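Alpha-1,2-mannosidase (Bacteroides thetaiotaomicron, PDB 2WW2) probably hydrolyses alpha-1,2-linked mannosides as a calcium-dependent, inverting family 92 glycoside hydrolase of a human gut symbiont. Local coordinates at residues N309-S314 against V320-M325. Sequence-based numbering, arbitrary orientation.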
ATOM      1  N   ASN A 309      58.195 -12.072   0.561  1.00 14.72           N
ATOM      2  CA  ASN A 309      57.316 -12.848   1.432  1.00 14.14           C
ATOM      3  C   ASN A 309      56.112 -12.040   1.900  1.00 13.35           C
ATOM      4  O   ASN A 309      56.241 -10.841   2.142  1.00 13.14           O
ATOM      5  CB  ASN A 309      58.096 -13.363   2.634  1.00 14.21           C
ATOM      6  CG  ASN A 309      59.195 -14.300   2.232  1.00 15.26           C
ATOM      7  OD1 ASN A 309      59.007 -15.119   1.338  1.00 16.43           O
ATOM      8  ND2 ASN A 309      60.356 -14.186   2.877  1.00 14.81           N
ATOM      9  N   PRO A 310      54.941 -12.697   2.019  1.00 12.56           N
ATOM     10  CA  PRO A 310      53.715 -11.985   2.407  1.00 12.24           C
ATOM     11  C   PRO A 310      53.772 -11.563   3.866  1.00 11.87           C
ATOM     12  O   PRO A 310      54.065 -12.384   4.738  1.00 11.96           O
ATOM     13  CB  PRO A 310      52.605 -13.029   2.201  1.00 12.05           C
ATOM     14  CG  PRO A 310      53.326 -14.380   2.354  1.00 12.43           C
ATOM     15  CD  PRO A 310      54.726 -14.144   1.820  1.00 12.63           C
ATOM     16  N   VAL A 311      53.519 -10.285   4.122  1.00 11.01           N
ATOM     17  CA  VAL A 311      53.448  -9.766   5.475  1.00 10.39           C
ATOM     18  C   VAL A 311      52.248  -8.825   5.545  1.00 10.15           C
ATOM     19  O   VAL A 311      51.743  -8.362   4.510  1.00  9.93           O
ATOM     20  CB  VAL A 311      54.734  -8.989   5.875  1.00 10.39           C
ATOM     21  CG1 VAL A 311      55.905  -9.943   6.059  1.00  9.71           C
ATOM     22  CG2 VAL A 311      55.081  -7.922   4.822  1.00  8.52           C
ATOM     23  N   TYR A 312      51.769  -8.559   6.754  1.00  9.95           N
ATOM     24  CA  TYR A 312      50.692  -7.600   6.902  1.00  8.74           C
ATOM     25  C   TYR A 312      50.783  -6.852   8.209  1.00  8.79           C
ATOM     26  O   TYR A 312      51.244  -7.380   9.232  1.00  7.60           O
ATOM     27  CB  TYR A 312      49.312  -8.280   6.766  1.00  9.36           C
ATOM     28  CG  TYR A 312      49.026  -9.347   7.820  1.00  8.58           C
ATOM     29  CD1 TYR A 312      48.384  -9.014   9.011  1.00  8.24           C
ATOM     30  CD2 TYR A 312      49.395 -10.675   7.620  1.00  7.96           C
ATOM     31  CE1 TYR A 312      48.126  -9.982   9.985  1.00  7.97           C
ATOM     32  CE2 TYR A 312      49.145 -11.665   8.600  1.00  8.83           C
ATOM     33  CZ  TYR A 312      48.504 -11.302   9.778  1.00  8.07           C
ATOM     34  OH  TYR A 312      48.236 -12.243  10.759  1.00  7.98           O
ATOM     35  N   TYR A 313      50.350  -5.600   8.149  1.00  8.30           N
ATOM     36  CA  TYR A 313      50.013  -4.830   9.330  1.00  8.82           C
ATOM     37  C   TYR A 313      48.700  -5.389   9.861  1.00  8.58           C
ATOM     38  O   TYR A 313      47.709  -5.442   9.132  1.00  8.10           O
ATOM     39  CB  TYR A 313      49.799  -3.359   8.949  1.00  8.38           C
ATOM     40  CG  TYR A 313      49.209  -2.509  10.074  1.00 10.37           C
ATOM     41  CD1 TYR A 313      50.006  -2.066  11.123  1.00 10.05           C
ATOM     42  CD2 TYR A 313      47.866  -2.125  10.061  1.00 10.20           C
ATOM     43  CE1 TYR A 313      49.485  -1.263  12.144  1.00 11.08           C
ATOM     44  CE2 TYR A 313      47.330  -1.330  11.085  1.00 11.04           C
ATOM     45  CZ  TYR A 313      48.141  -0.908  12.122  1.00 11.59           C
ATOM     46  OH  TYR A 313      47.623  -0.112  13.127  1.00  9.75           O
ATOM     47  N   SER A 314      48.672  -5.808  11.122  1.00  8.99           N
ATOM     48  CA  SER A 314      47.425  -6.313  11.671  1.00  9.00           C
ATOM     49  C   SER A 314      46.512  -5.182  12.121  1.00  9.65           C
ATOM     50  O   SER A 314      46.898  -4.387  12.991  1.00  9.36           O
ATOM     51  CB  SER A 314      47.700  -7.214  12.879  1.00  8.92           C
ATOM     52  OG  SER A 314      46.468  -7.556  13.488  1.00  9.01           O
ATOM     53  N   VAL A 320      53.202  -6.083  12.833  1.00 11.95           N
ATOM     54  CA  VAL A 320      53.386  -6.660  11.500  1.00 12.16           C
ATOM     55  C   VAL A 320      53.576  -8.167  11.672  1.00 12.26           C
ATOM     56  O   VAL A 320      54.289  -8.602  12.587  1.00 12.25           O
ATOM     57  CB  VAL A 320      54.613  -6.046  10.787  1.00 12.86           C
ATOM     58  CG1 VAL A 320      54.824  -6.671   9.394  1.00 12.15           C
ATOM     59  CG2 VAL A 320      54.455  -4.537  10.691  1.00 13.18           C
ATOM     60  N   HIS A 321      52.926  -8.959  10.823  1.00 11.59           N
ATOM     61  CA  HIS A 321      52.993 -10.415  10.934  1.00 11.80           C
ATOM     62  C   HIS A 321      53.377 -11.027   9.592  1.00 11.76           C
ATOM     63  O   HIS A 321      53.187 -10.412   8.557  1.00 11.84           O
ATOM     64  CB  HIS A 321      51.622 -10.987  11.306  1.00 11.69           C
ATOM     65  CG  HIS A 321      51.140 -10.614  12.671  1.00 10.58           C
ATOM     66  ND1 HIS A 321      50.518  -9.415  12.937  1.00 13.46           N
ATOM     67  CD2 HIS A 321      51.132 -11.309  13.832  1.00 10.82           C
ATOM     68  CE1 HIS A 321      50.176  -9.368  14.215  1.00 10.22           C
ATOM     69  NE2 HIS A 321      50.539 -10.506  14.780  1.00 13.40           N
ATOM     70  N   ASP A 322      53.864 -12.261   9.619  1.00 11.41           N
ATOM     71  CA  ASP A 322      54.037 -13.041   8.400  1.00 11.26           C
ATOM     72  C   ASP A 322      52.716 -13.698   8.052  1.00 10.71           C
ATOM     73  O   ASP A 322      52.010 -14.185   8.933  1.00 10.52           O
ATOM     74  CB  ASP A 322      55.092 -14.149   8.605  1.00 11.46           C
ATOM     75  CG  ASP A 322      56.467 -13.598   8.873  1.00 13.52           C
ATOM     76  OD1 ASP A 322      56.867 -12.632   8.208  1.00 15.50           O
ATOM     77  OD2 ASP A 322      57.166 -14.135   9.754  1.00 16.95           O
ATOM     78  N   GLY A 323      52.370 -13.715   6.769  1.00 10.05           N
ATOM     79  CA  GLY A 323      51.212 -14.458   6.344  1.00  9.40           C
ATOM     80  C   GLY A 323      50.169 -13.576   5.674  1.00  9.13           C
ATOM     81  O   GLY A 323      50.514 -12.584   5.035  1.00  9.19           O
ATOM     82  N   TYR A 324      48.906 -13.950   5.837  1.00  8.28           N
ATOM     83  CA  TYR A 324      47.804 -13.323   5.105  1.00  9.45           C
ATOM     84  C   TYR A 324      46.790 -12.698   6.033  1.00  9.00           C
ATOM     85  O   TYR A 324      46.499 -13.212   7.113  1.00  8.69           O
ATOM     86  CB  TYR A 324      47.092 -14.337   4.196  1.00  9.16           C
ATOM     87  CG  TYR A 324      48.027 -15.044   3.239  1.00 11.81           C
ATOM     88  CD1 TYR A 324      48.651 -14.346   2.214  1.00 13.24           C
ATOM     89  CD2 TYR A 324      48.297 -16.410   3.370  1.00 13.72           C
ATOM     90  CE1 TYR A 324      49.515 -14.981   1.335  1.00 14.56           C
ATOM     91  CE2 TYR A 324      49.167 -17.053   2.488  1.00 15.65           C
ATOM     92  CZ  TYR A 324      49.762 -16.329   1.476  1.00 15.86           C
ATOM     93  OH  TYR A 324      50.625 -16.937   0.590  1.00 15.13           O
ATOM     94  N   MET A 325      46.243 -11.582   5.581  1.00  8.47           N
ATOM     95  CA  MET A 325      45.149 -10.937   6.259  1.00  8.16           C
ATOM     96  C   MET A 325      44.244 -10.385   5.162  1.00  7.68           C
ATOM     97  O   MET A 325      44.735  -9.992   4.092  1.00  8.40           O
ATOM     98  CB  MET A 325      45.667  -9.815   7.176  1.00  7.71           C
ATOM     99  CG  MET A 325      44.558  -9.072   7.942  1.00  8.52           C
ATOM    100  SD  MET A 325      43.441 -10.114   8.896  1.00 10.26           S
ATOM    101  CE  MET A 325      44.584 -10.908  10.064  1.00  7.53           C
TER
HETATM  102  O   HOH W   1      50.022 -14.402  10.808  1.00 14.29           O
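Tyr312 and His321 bond to each other through both backbone amides: His321 N donates to Tyr312 O at 2.8 Å, and Tyr312 N returns a bond to His321 O at 2.9 Å, each donor lying in the plane of the carbonyl it meets. A third bond, Gly323 N to Pro310 O, is nearly straight at the hydrogen, while its donor stands 47° out of the carbonyl plane; the chain leaves the strand at this glycine, whose phi is positive. A water donates to both Tyr312 OH and Asp322 O, tying the phenol to the opposite backbone; the same hydroxyl is hydrogen-bonded to Glu363 of helix 347-364. The reciprocal Tyr312-His321 bonds, flanked by the non-hydrogen-bonded pairs Val311-Asp322 and Tyr313-Val320, mark an antiparallel beta hairpin in the family 92 catalytic domain. Strand 320-322 is outermost in its sheet, while strand 299-304 pairs with the other side of strand 310-313. Beyond Gly323 the chain turns past the edge of the Tyr312 ring and brings Met325 over one face, while His321 covers the opposite one. Met325 CB sits 3.5 Å from the centroid of the Tyr312 ring, and His321 CB 3.9 Å from it, shifted toward the CZ end. Tyr312 CG lies between its own backbone N and carbonyl carbon (chi1 62°), directing the ring across to Met325. Bends at chi2 and chi3 fold Met325 back, bringing its CE to 3.7 Å from Tyr312 CE1. The imidazole of His321 is nearly parallel to the phenol (16°) but slid aside with little overlap, and its CE1 meets Ser314 CB at 3.5 Å. At the hairpin's other end, Pro310 CB rests 3.8 Å from CE1 of Tyr324, whose ring also packs edge-to-face with Tyr302.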